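B-cell lymphoma 3 protein (Homo sapiens, PDB 1K1A) forms complexes with NF-kappa-B p50 or p52 homodimers, activates NF-kappa-B target genes in the nucleus and inhibits nuclear translocation of p50 in the cytoplasm. Local coordinates at residues A[78-81]-A[87-90]; A[93-98]-A[132-137]; A[119-124]-A[154-159]; A[140-145]-A[167-172]. One frame throughout, in Å; residues are numbered along the deposited sequence.

Contact 1. Residues A[78-81]-A[87-90]; sequences HGQT and CEHR
Gln-80 and Glu-88 make the whole of this small contact, the side-chain amide of one meeting the carboxylate of the other. Atom OE1 of Gln-80 is modelled 2.8 Å from OE2 of Glu-88, but this amide is probably turned over in the model, which leaves the nature of the pair open. The amide and carboxylate planes stand 70° apart, so the two flat groups are steeply inclined to each other. Gln-80 bends at its second torsion (chi2 -85°), which swings the amide across to the helix end; Glu-88 places CG between its own backbone N and carbonyl carbon (chi1 65°) and then extends to the loop.

The backbone on both sides is held locally. OD1 of Asp-76 accepts from the backbone N of both His-78 and Gln-80, while Gly-79, with positive phi, carries the chain between them. Thr-81 is the N-cap of helix 82-88, its OG1 making a weak hydrogen bond to the N of His-84. At the other end a Schellman motif closes the helix, with Arg-90 as its C-prime residue and a bond of 3.1 Å from Arg-90 N to Cys-87 O. Loop and helix thus form the entry to ANK 3, where the Thr-81 to His-84 stretch occupies the place of the TPLH signature of ankyrin repeats.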
loop_
_atom_site.group_PDB
_atom_site.type_symbol
_atom_site.label_atom_id
_atom_site.label_comp_id
_atom_site.label_asym_id
_atom_site.label_seq_id
_atom_site.Cartn_x
_atom_site.Cartn_y
_atom_site.Cartn_z
ATOM N N HIS A 78 5.417 -13.838 -0.695
ATOM C CA HIS A 78 4.060 -13.479 -0.340
ATOM C C HIS A 78 3.379 -12.682 -1.449
ATOM O O HIS A 78 2.348 -12.052 -1.232
ATOM C CB HIS A 78 4.058 -12.716 0.978
ATOM C CG HIS A 78 4.721 -13.462 2.090
ATOM N ND1 HIS A 78 5.979 -13.143 2.552
ATOM C CD2 HIS A 78 4.326 -14.550 2.791
ATOM C CE1 HIS A 78 6.317 -13.985 3.513
ATOM N NE2 HIS A 78 5.331 -14.849 3.677
ATOM N N GLY A 79 3.955 -12.730 -2.642
ATOM C CA GLY A 79 3.373 -12.054 -3.791
ATOM C C GLY A 79 3.537 -10.539 -3.758
ATOM O O GLY A 79 2.790 -9.812 -4.420
ATOM N N GLN A 80 4.495 -10.061 -2.966
ATOM C CA GLN A 80 4.780 -8.616 -2.883
ATOM C C GLN A 80 5.619 -8.151 -4.056
ATOM O O GLN A 80 6.597 -8.804 -4.413
ATOM C CB GLN A 80 5.545 -8.279 -1.593
ATOM C CG GLN A 80 4.850 -8.697 -0.296
ATOM C CD GLN A 80 3.852 -7.667 0.199
ATOM O OE1 GLN A 80 4.097 -6.985 1.198
ATOM N NE2 GLN A 80 2.734 -7.545 -0.494
ATOM N N THR A 81 5.238 -7.024 -4.657
ATOM C CA THR A 81 6.083 -6.370 -5.656
ATOM C C THR A 81 7.039 -5.458 -4.905
ATOM O O THR A 81 6.929 -5.306 -3.694
ATOM C CB THR A 81 5.257 -5.507 -6.645
ATOM O OG1 THR A 81 4.563 -4.468 -5.925
ATOM C CG2 THR A 81 4.125 -6.335 -7.313
ATOM N N CYS A 87 6.368 -0.021 0.826
ATOM C CA CYS A 87 5.336 0.441 1.760
ATOM C C CYS A 87 5.323 -0.308 3.116
ATOM O O CYS A 87 5.163 0.305 4.172
ATOM C CB CYS A 87 3.953 0.451 1.100
ATOM S SG CYS A 87 3.821 1.549 -0.321
ATOM N N GLU A 88 5.502 -1.623 3.117
ATOM C CA GLU A 88 5.539 -2.297 4.405
ATOM C C GLU A 88 6.790 -1.894 5.202
ATOM O O GLU A 88 6.801 -1.969 6.424
ATOM C CB GLU A 88 5.395 -3.815 4.271
ATOM C CG GLU A 88 6.525 -4.510 3.545
ATOM C CD GLU A 88 6.450 -6.028 3.673
ATOM O OE1 GLU A 88 6.303 -6.534 4.808
ATOM O OE2 GLU A 88 6.531 -6.716 2.638
ATOM N N HIS A 89 7.816 -1.404 4.511
ATOM C CA HIS A 89 9.035 -0.973 5.198
ATOM C C HIS A 89 9.061 0.533 5.431
ATOM O O HIS A 89 10.105 1.099 5.756
ATOM C CB HIS A 89 10.290 -1.421 4.446
ATOM C CG HIS A 89 10.623 -2.865 4.639
ATOM N ND1 HIS A 89 11.513 -3.305 5.599
ATOM C CD2 HIS A 89 10.184 -3.974 3.998
ATOM C CE1 HIS A 89 11.608 -4.622 5.536
ATOM N NE2 HIS A 89 10.806 -5.051 4.577
ATOM N N ARG A 90 7.908 1.172 5.264
ATOM C CA ARG A 90 7.775 2.612 5.482
ATOM C C ARG A 90 8.924 3.417 4.857
ATOM O O ARG A 90 9.527 4.259 5.524
ATOM C CB ARG A 90 7.709 2.911 6.987
ATOM C CG ARG A 90 6.626 2.147 7.754
ATOM C CD ARG A 90 6.621 2.452 9.250
ATOM N NE ARG A 90 5.431 1.947 9.942
ATOM C CZ ARG A 90 5.352 0.758 10.525
ATOM N NH1 ARG A 90 6.382 -0.069 10.494
ATOM N NH2 ARG A 90 4.231 0.385 11.130
#

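Contact 2. Residues A[93-98]-A[132-137]; sequences TCLRAL and VQLLLE
Apolar packing between Leu-95, Leu-134 and Leu-135 forms the buried side of this contact. Leu-95 and Leu-134 lie alongside each other, pointing opposite ways, with CG of Leu-95 3.8 Å from CD2 of Leu-134. Leu-135 comes in roughly perpendicular to Leu-95, its CD2 touching CD2 of Leu-95 at 3.8 Å. CG of Leu-134 lies anti to the backbone N (chi1 180°), and CD2 of its isobutyl fork reaches the opposing helix, 3.7 Å from the backbone N of Arg-96.

The polar part lies at the exposed edge. Arg-96 passes across Leu-134, and CD1 of Leu-134 sits over one face of the guanidinium, 3.9 Å from NH2. NH2 of Arg-96 and OE1 of Glu-137 are 5.1 Å apart, opposite charges not in contact. A water near both, on an unusually short 2.5 Å approach to OE1 of Glu-137 and with only a weak bond from NH2 of Arg-96, links them loosely.

The short helical segments run at 17° with axes 10.4 Å apart. Such near-parallel stacking of the second helices of ANK 3 and ANK 4 is characteristic of the ankyrin repeat fold.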
loop_
_atom_site.group_PDB
_atom_site.type_symbol
_atom_site.label_atom_id
_atom_site.label_comp_id
_atom_site.label_asym_id
_atom_site.label_seq_id
_atom_site.Cartn_x
_atom_site.Cartn_y
_atom_site.Cartn_z
ATOM N N THR A 93 11.616 6.921 0.301
ATOM C CA THR A 93 12.730 7.145 -0.620
ATOM C C THR A 93 12.912 5.983 -1.583
ATOM O O THR A 93 13.225 6.188 -2.750
ATOM C CB THR A 93 14.043 7.451 0.125
ATOM O OG1 THR A 93 14.331 6.398 1.048
ATOM C CG2 THR A 93 13.866 8.674 1.014
ATOM N N CYS A 94 12.725 4.759 -1.096
ATOM C CA CYS A 94 12.817 3.604 -1.979
ATOM C C CYS A 94 11.634 3.581 -2.939
ATOM O O CYS A 94 11.775 3.212 -4.104
ATOM C CB CYS A 94 12.897 2.304 -1.185
ATOM S SG CYS A 94 14.541 1.957 -0.532
ATOM N N LEU A 95 10.466 3.982 -2.450
ATOM C CA LEU A 95 9.286 4.030 -3.303
ATOM C C LEU A 95 9.496 5.059 -4.405
ATOM O O LEU A 95 9.165 4.823 -5.564
ATOM C CB LEU A 95 8.035 4.351 -2.487
ATOM C CG LEU A 95 6.719 4.417 -3.264
ATOM C CD1 LEU A 95 6.451 3.098 -3.992
ATOM C CD2 LEU A 95 5.567 4.757 -2.314
ATOM N N ARG A 96 10.052 6.208 -4.034
ATOM C CA ARG A 96 10.357 7.241 -5.004
ATOM C C ARG A 96 11.384 6.737 -6.018
ATOM O O ARG A 96 11.246 6.960 -7.212
ATOM C CB ARG A 96 10.886 8.492 -4.299
ATOM C CG ARG A 96 10.992 9.708 -5.203
ATOM C CD ARG A 96 11.332 10.988 -4.471
ATOM N NE ARG A 96 10.224 11.466 -3.646
ATOM C CZ ARG A 96 9.204 12.174 -4.115
ATOM N NH1 ARG A 96 9.148 12.484 -5.403
ATOM N NH2 ARG A 96 8.242 12.577 -3.299
ATOM N N ALA A 97 12.417 6.051 -5.542
ATOM C CA ALA A 97 13.433 5.536 -6.458
ATOM C C ALA A 97 12.816 4.568 -7.482
ATOM O O ALA A 97 13.154 4.604 -8.664
ATOM C CB ALA A 97 14.561 4.871 -5.689
ATOM N N LEU A 98 11.887 3.734 -7.025
ATOM C CA LEU A 98 11.232 2.762 -7.890
ATOM C C LEU A 98 10.360 3.446 -8.939
ATOM O O LEU A 98 10.473 3.173 -10.124
ATOM C CB LEU A 98 10.358 1.818 -7.054
ATOM C CG LEU A 98 11.003 0.603 -6.406
ATOM C CD1 LEU A 98 10.047 0.019 -5.361
ATOM C CD2 LEU A 98 11.341 -0.433 -7.468
ATOM N N VAL A 132 1.683 6.975 1.536
ATOM C CA VAL A 132 0.322 7.111 1.046
ATOM C C VAL A 132 0.246 8.260 0.049
ATOM O O VAL A 132 -0.244 8.094 -1.065
ATOM C CB VAL A 132 -0.708 7.309 2.207
ATOM C CG1 VAL A 132 -2.083 7.644 1.665
ATOM C CG2 VAL A 132 -0.767 6.052 3.070
ATOM N N GLN A 133 0.770 9.418 0.439
ATOM C CA GLN A 133 0.731 10.586 -0.426
ATOM C C GLN A 133 1.382 10.329 -1.776
ATOM O O GLN A 133 0.808 10.635 -2.811
ATOM C CB GLN A 133 1.393 11.802 0.236
ATOM C CG GLN A 133 1.163 13.091 -0.551
ATOM C CD GLN A 133 1.697 14.327 0.146
ATOM O OE1 GLN A 133 1.353 14.595 1.299
ATOM N NE2 GLN A 133 2.525 15.091 -0.556
ATOM N N LEU A 134 2.575 9.760 -1.764
ATOM C CA LEU A 134 3.295 9.533 -3.010
ATOM C C LEU A 134 2.548 8.549 -3.918
ATOM O O LEU A 134 2.415 8.791 -5.109
ATOM C CB LEU A 134 4.709 9.039 -2.726
ATOM C CG LEU A 134 5.596 8.743 -3.927
ATOM C CD1 LEU A 134 5.728 9.995 -4.802
ATOM C CD2 LEU A 134 6.958 8.238 -3.441
ATOM N N LEU A 135 2.058 7.444 -3.355
ATOM C CA LEU A 135 1.278 6.491 -4.143
ATOM C C LEU A 135 0.106 7.200 -4.844
ATOM O O LEU A 135 -0.133 7.005 -6.030
ATOM C CB LEU A 135 0.742 5.366 -3.253
ATOM C CG LEU A 135 1.783 4.357 -2.747
ATOM C CD1 LEU A 135 1.167 3.468 -1.694
ATOM C CD2 LEU A 135 2.358 3.523 -3.899
ATOM N N LEU A 136 -0.615 8.023 -4.094
ATOM C CA LEU A 136 -1.771 8.730 -4.632
ATOM C C LEU A 136 -1.394 9.749 -5.709
ATOM O O LEU A 136 -2.142 9.960 -6.666
ATOM C CB LEU A 136 -2.552 9.407 -3.505
ATOM C CG LEU A 136 -3.211 8.438 -2.512
ATOM C CD1 LEU A 136 -3.813 9.198 -1.353
ATOM C CD2 LEU A 136 -4.278 7.567 -3.209
ATOM N N GLU A 137 -0.232 10.374 -5.552
ATOM C CA GLU A 137 0.239 11.365 -6.518
ATOM C C GLU A 137 0.674 10.683 -7.812
ATOM O O GLU A 137 0.695 11.303 -8.883
ATOM C CB GLU A 137 1.406 12.165 -5.939
ATOM C CG GLU A 137 1.007 13.184 -4.886
ATOM C CD GLU A 137 2.205 13.850 -4.235
ATOM O OE1 GLU A 137 3.304 13.256 -4.251
ATOM O OE2 GLU A 137 2.045 14.964 -3.695
HETATM O O HOH W 1 5.100 13.088 -2.522
#

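Contact 3. Residues A[119-124]-A[154-159]; sequences ALHVAV and LIHAVE
NE2 of His-156, in the imidazole that meets His-121 across the contact, is hydrogen-bonded to OD1 of Asp-146 in the preceding loop. That bond helps fix the rotation of a buried ring, and the side chain of His-121 touches the same aspartate. The two imidazoles meet obliquely: their centroids lie 5.0 Å apart and their planes are inclined at 77°. ND1 of His-121 makes the nearest approach, 3.3 Å from CD2 of His-156, and it also lies 3.6 Å from NE2 of that ring. Both histidines turn CG anti to their carbonyl carbon, with chi1 -71° in His-121 and -78° in His-156, and the two side chains run nearly perpendicular to one another.

Farther along the helices the contact becomes apolar. CG1 of Val-124 lies 4.0 Å from CB of Ala-157, and these are the residues whose backbones come nearest, 6.6 Å between the CA atoms. The small methyl of Ala-157 accommodates that approach.

At the start of helix 119-126, OG1 of Thr-118 is hydrogen-bonded to the backbone N of His-121. Helix 119-126 lies against its own partner helix 129-137 through Leu-120 and Ala-123, while helix 153-159 rests on helix 163-171 through Leu-154, Ala-157 and Val-158. The contact therefore joins the first helices of ANK 4 and ANK 5, each backed by the second helix of its repeat.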
loop_
_atom_site.group_PDB
_atom_site.type_symbol
_atom_site.label_atom_id
_atom_site.label_comp_id
_atom_site.label_asym_id
_atom_site.label_seq_id
_atom_site.Cartn_x
_atom_site.Cartn_y
_atom_site.Cartn_z
ATOM N N ALA A 119 -0.556 -1.915 -2.784
ATOM C CA ALA A 119 0.446 -1.151 -2.057
ATOM C C ALA A 119 -0.211 -0.069 -1.194
ATOM O O ALA A 119 0.225 0.185 -0.072
ATOM C CB ALA A 119 1.430 -0.535 -3.021
ATOM N N LEU A 120 -1.263 0.556 -1.718
ATOM C CA LEU A 120 -1.992 1.585 -0.971
ATOM C C LEU A 120 -2.601 1.049 0.333
ATOM O O LEU A 120 -2.534 1.709 1.378
ATOM C CB LEU A 120 -3.064 2.253 -1.847
ATOM C CG LEU A 120 -3.863 3.363 -1.170
ATOM C CD1 LEU A 120 -2.904 4.427 -0.641
ATOM C CD2 LEU A 120 -4.860 3.978 -2.139
ATOM N N HIS A 121 -3.201 -0.138 0.276
ATOM C CA HIS A 121 -3.745 -0.773 1.483
ATOM C C HIS A 121 -2.643 -0.953 2.522
ATOM O O HIS A 121 -2.816 -0.617 3.686
ATOM C CB HIS A 121 -4.359 -2.147 1.176
ATOM C CG HIS A 121 -5.637 -2.089 0.396
ATOM N ND1 HIS A 121 -6.824 -1.636 0.935
ATOM C CD2 HIS A 121 -5.925 -2.468 -0.872
ATOM C CE1 HIS A 121 -7.780 -1.721 0.027
ATOM N NE2 HIS A 121 -7.258 -2.212 -1.081
ATOM N N VAL A 122 -1.514 -1.513 2.094
ATOM C CA VAL A 122 -0.367 -1.710 2.974
ATOM C C VAL A 122 0.105 -0.387 3.585
ATOM O O VAL A 122 0.311 -0.293 4.796
ATOM C CB VAL A 122 0.809 -2.370 2.227
ATOM C CG1 VAL A 122 2.041 -2.426 3.117
ATOM C CG2 VAL A 122 0.427 -3.777 1.768
ATOM N N ALA A 123 0.253 0.636 2.753
ATOM C CA ALA A 123 0.710 1.933 3.233
ATOM C C ALA A 123 -0.234 2.530 4.288
ATOM O O ALA A 123 0.211 3.056 5.315
ATOM C CB ALA A 123 0.897 2.909 2.064
ATOM N N VAL A 124 -1.530 2.464 4.017
ATOM C CA VAL A 124 -2.529 3.010 4.938
ATOM C C VAL A 124 -2.453 2.281 6.277
ATOM O O VAL A 124 -2.514 2.907 7.342
ATOM C CB VAL A 124 -3.946 2.925 4.335
ATOM C CG1 VAL A 124 -5.030 3.236 5.401
ATOM C CG2 VAL A 124 -4.077 3.875 3.151
ATOM N N LEU A 154 -10.166 3.658 2.726
ATOM C CA LEU A 154 -10.847 4.526 3.687
ATOM C C LEU A 154 -11.456 3.726 4.839
ATOM O O LEU A 154 -11.336 4.101 6.011
ATOM C CB LEU A 154 -11.926 5.371 3.003
ATOM C CG LEU A 154 -12.689 6.323 3.939
ATOM C CD1 LEU A 154 -11.733 7.256 4.668
ATOM C CD2 LEU A 154 -13.745 7.111 3.183
ATOM N N ILE A 155 -12.105 2.623 4.508
ATOM C CA ILE A 155 -12.731 1.795 5.531
ATOM C C ILE A 155 -11.662 1.167 6.422
ATOM O O ILE A 155 -11.804 1.130 7.653
ATOM C CB ILE A 155 -13.674 0.751 4.886
ATOM C CG1 ILE A 155 -14.891 1.463 4.282
ATOM C CG2 ILE A 155 -14.106 -0.296 5.907
ATOM C CD1 ILE A 155 -15.711 0.628 3.311
ATOM N N HIS A 156 -10.561 0.729 5.813
ATOM C CA HIS A 156 -9.444 0.199 6.580
ATOM C C HIS A 156 -8.978 1.246 7.587
ATOM O O HIS A 156 -8.777 0.937 8.764
ATOM C CB HIS A 156 -8.277 -0.196 5.656
ATOM C CG HIS A 156 -8.473 -1.507 4.952
ATOM N ND1 HIS A 156 -8.413 -2.720 5.607
ATOM C CD2 HIS A 156 -8.701 -1.796 3.648
ATOM C CE1 HIS A 156 -8.608 -3.699 4.739
ATOM N NE2 HIS A 156 -8.780 -3.165 3.543
ATOM N N ALA A 157 -8.824 2.488 7.126
ATOM C CA ALA A 157 -8.363 3.581 7.984
ATOM C C ALA A 157 -9.323 3.840 9.147
ATOM O O ALA A 157 -8.890 4.095 10.279
ATOM C CB ALA A 157 -8.172 4.862 7.166
ATOM N N VAL A 158 -10.620 3.786 8.863
ATOM C CA VAL A 158 -11.628 4.005 9.900
ATOM C C VAL A 158 -11.589 2.896 10.949
ATOM O O VAL A 158 -11.658 3.165 12.149
ATOM C CB VAL A 158 -13.042 4.135 9.312
ATOM C CG1 VAL A 158 -14.088 4.057 10.410
ATOM C CG2 VAL A 158 -13.174 5.443 8.553
ATOM N N GLU A 159 -11.467 1.651 10.500
ATOM C CA GLU A 159 -11.376 0.517 11.426
ATOM C C GLU A 159 -10.115 0.550 12.298
ATOM O O GLU A 159 -10.143 0.122 13.463
ATOM C CB GLU A 159 -11.489 -0.804 10.671
ATOM C CG GLU A 159 -12.829 -0.966 9.980
ATOM C CD GLU A 159 -13.027 -2.337 9.375
ATOM O OE1 GLU A 159 -12.024 -2.965 8.966
ATOM O OE2 GLU A 159 -14.193 -2.782 9.296
#

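Contact 4. Residues A[140-145]-A[167-172]; sequences ADIDAV and QLLLQH
Leu-169, the first residue along helix 163-171 to meet the loop 140-145, receives the end of Ile-142 on both its side chain and its carbonyl. CD2 of Leu-169 lies 3.9 Å from CD1 of Ile-142 and equally close to its CG1, the two side chains lying alongside and pointing opposite ways. The Leu-169 carbonyl O is nearer still, 3.4 Å from the same Ile-142 CD1. Ile-142 gets there by an extended chain, with CG1 anti to the backbone N (chi1 -167°) and chi2 at 165°, so that its terminal methyl reaches the end of the helix.

His-172 comes next in the contact, where the chain leaves helical geometry. Its N makes only weak bonds to the O atoms of Leu-168 and Leu-169. CB of His-172 touches CD1 of Ile-142 at 3.9 Å, and its O lies 3.7 Å from that methyl. The ring turns off from the loop, its edge in plane with the O of Leu-168.

On the loop side, residues 141 to 144 form a type I turn, and an Asx turn steadies it: Asp-143 N donates to OD1 of Asp-141 at 3.1 Å with an N-H...O angle of 158°. Ile-142 also packs on Leu-136 and Ala-174. Between the two segments the contact is van der Waals, a methyl against leucine, a histidine CB and two carbonyl oxygens, while the hydrogen bond from the turn, accepted by OD1 of Asp-143, falls just beyond the helix, on Asn-175 N.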
loop_
_atom_site.group_PDB
_atom_site.type_symbol
_atom_site.label_atom_id
_atom_site.label_comp_id
_atom_site.label_asym_id
_atom_site.label_seq_id
_atom_site.Cartn_x
_atom_site.Cartn_y
_atom_site.Cartn_z
ATOM N N ALA A 140 -2.153 5.669 -7.965
ATOM C CA ALA A 140 -2.798 4.555 -7.260
ATOM C C ALA A 140 -4.303 4.803 -7.094
ATOM O O ALA A 140 -4.721 5.910 -6.749
ATOM C CB ALA A 140 -2.156 4.326 -5.911
ATOM N N ASP A 141 -5.102 3.767 -7.349
ATOM C CA ASP A 141 -6.553 3.854 -7.246
ATOM C C ASP A 141 -6.937 3.951 -5.768
ATOM O O ASP A 141 -6.773 2.996 -5.010
ATOM C CB ASP A 141 -7.195 2.624 -7.885
ATOM C CG ASP A 141 -8.689 2.794 -8.123
ATOM O OD1 ASP A 141 -9.318 3.617 -7.423
ATOM O OD2 ASP A 141 -9.316 2.151 -8.994
ATOM N N ILE A 142 -7.439 5.120 -5.369
ATOM C CA ILE A 142 -7.768 5.387 -3.970
ATOM C C ILE A 142 -8.967 4.589 -3.452
ATOM O O ILE A 142 -9.146 4.452 -2.237
ATOM C CB ILE A 142 -8.002 6.894 -3.751
ATOM C CG1 ILE A 142 -8.037 7.209 -2.253
ATOM C CG2 ILE A 142 -9.291 7.343 -4.453
ATOM C CD1 ILE A 142 -7.894 8.670 -1.927
ATOM N N ASP A 143 -9.775 4.056 -4.364
ATOM C CA ASP A 143 -10.972 3.305 -3.978
ATOM C C ASP A 143 -10.815 1.797 -4.214
ATOM O O ASP A 143 -11.779 1.040 -4.073
ATOM C CB ASP A 143 -12.202 3.796 -4.750
ATOM C CG ASP A 143 -12.592 5.239 -4.406
ATOM O OD1 ASP A 143 -12.675 5.593 -3.206
ATOM O OD2 ASP A 143 -12.865 6.082 -5.286
ATOM N N ALA A 144 -9.619 1.358 -4.578
ATOM C CA ALA A 144 -9.400 -0.072 -4.834
ATOM C C ALA A 144 -9.858 -0.969 -3.672
ATOM O O ALA A 144 -9.552 -0.693 -2.508
ATOM C CB ALA A 144 -7.946 -0.338 -5.159
ATOM N N VAL A 145 -10.593 -2.036 -3.994
ATOM C CA VAL A 145 -11.052 -2.985 -2.983
ATOM C C VAL A 145 -10.368 -4.339 -3.150
ATOM O O VAL A 145 -10.415 -4.952 -4.221
ATOM C CB VAL A 145 -12.596 -3.198 -2.997
ATOM C CG1 VAL A 145 -13.341 -1.857 -3.022
ATOM C CG2 VAL A 145 -13.013 -4.059 -4.169
ATOM N N GLN A 167 -8.379 11.658 7.322
ATOM C CA GLN A 167 -8.291 13.013 6.791
ATOM C C GLN A 167 -7.494 13.074 5.479
ATOM O O GLN A 167 -7.891 13.750 4.533
ATOM C CB GLN A 167 -7.718 13.971 7.846
ATOM C CG GLN A 167 -8.711 14.259 8.993
ATOM C CD GLN A 167 -8.175 15.223 10.052
ATOM O OE1 GLN A 167 -6.972 15.484 10.120
ATOM N NE2 GLN A 167 -9.076 15.736 10.897
ATOM N N LEU A 168 -6.394 12.333 5.419
ATOM C CA LEU A 168 -5.538 12.318 4.235
ATOM C C LEU A 168 -6.259 11.741 3.018
ATOM O O LEU A 168 -6.181 12.294 1.924
ATOM C CB LEU A 168 -4.240 11.545 4.524
ATOM C CG LEU A 168 -3.168 11.565 3.427
ATOM C CD1 LEU A 168 -2.856 13.007 2.989
ATOM C CD2 LEU A 168 -1.900 10.851 3.889
ATOM N N LEU A 169 -6.971 10.634 3.210
ATOM C CA LEU A 169 -7.685 10.000 2.099
ATOM C C LEU A 169 -8.852 10.837 1.572
ATOM O O LEU A 169 -9.060 10.933 0.358
ATOM C CB LEU A 169 -8.152 8.591 2.482
ATOM C CG LEU A 169 -7.045 7.542 2.652
ATOM C CD1 LEU A 169 -7.533 6.357 3.463
ATOM C CD2 LEU A 169 -6.518 7.071 1.298
ATOM N N LEU A 170 -9.612 11.448 2.478
ATOM C CA LEU A 170 -10.742 12.269 2.064
ATOM C C LEU A 170 -10.246 13.486 1.300
ATOM O O LEU A 170 -10.855 13.925 0.328
ATOM C CB LEU A 170 -11.583 12.692 3.272
ATOM C CG LEU A 170 -12.360 11.552 3.957
ATOM C CD1 LEU A 170 -12.962 12.026 5.271
ATOM C CD2 LEU A 170 -13.438 10.963 3.051
ATOM N N GLN A 171 -9.109 13.999 1.742
ATOM C CA GLN A 171 -8.441 15.117 1.110
ATOM C C GLN A 171 -8.103 14.788 -0.346
ATOM O O GLN A 171 -8.109 15.670 -1.218
ATOM C CB GLN A 171 -7.156 15.369 1.895
ATOM C CG GLN A 171 -6.519 16.696 1.740
ATOM C CD GLN A 171 -5.441 16.910 2.784
ATOM O OE1 GLN A 171 -4.251 16.875 2.475
ATOM N NE2 GLN A 171 -5.857 17.135 4.022
ATOM N N HIS A 172 -7.805 13.517 -0.611
ATOM C CA HIS A 172 -7.423 13.097 -1.960
ATOM C C HIS A 172 -8.545 12.504 -2.821
ATOM O O HIS A 172 -8.276 11.830 -3.817
ATOM C CB HIS A 172 -6.225 12.151 -1.910
ATOM C CG HIS A 172 -4.934 12.842 -1.622
ATOM N ND1 HIS A 172 -4.104 13.311 -2.617
ATOM C CD2 HIS A 172 -4.337 13.168 -0.451
ATOM C CE1 HIS A 172 -3.048 13.888 -2.072
ATOM N NE2 HIS A 172 -3.164 13.814 -0.758
#

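How the contacts relate
Contacts 2 and 3 are buried helix-to-helix packings, between ANK 3 and 4 in the first case and ANK 4 and 5 in the second; contacts 1 and 4 involve loops and are partly buried. Contact 1 stays inside ANK 3, whereas contact 4 joins the same two repeats as contact 3, their centres about 9 Å apart. Leucines dominate contact 2, an imidazole pair contact 3, a lone isoleucine contact 4 and a polar pair contact 1. The contacts share repeats rather than helices, and touch side by side: Leu-135 of contact 2 packs on Cys-87 of contact 1, Val-132 on Ala-123 of contact 3, and Leu-136 on His-172 of contact 4.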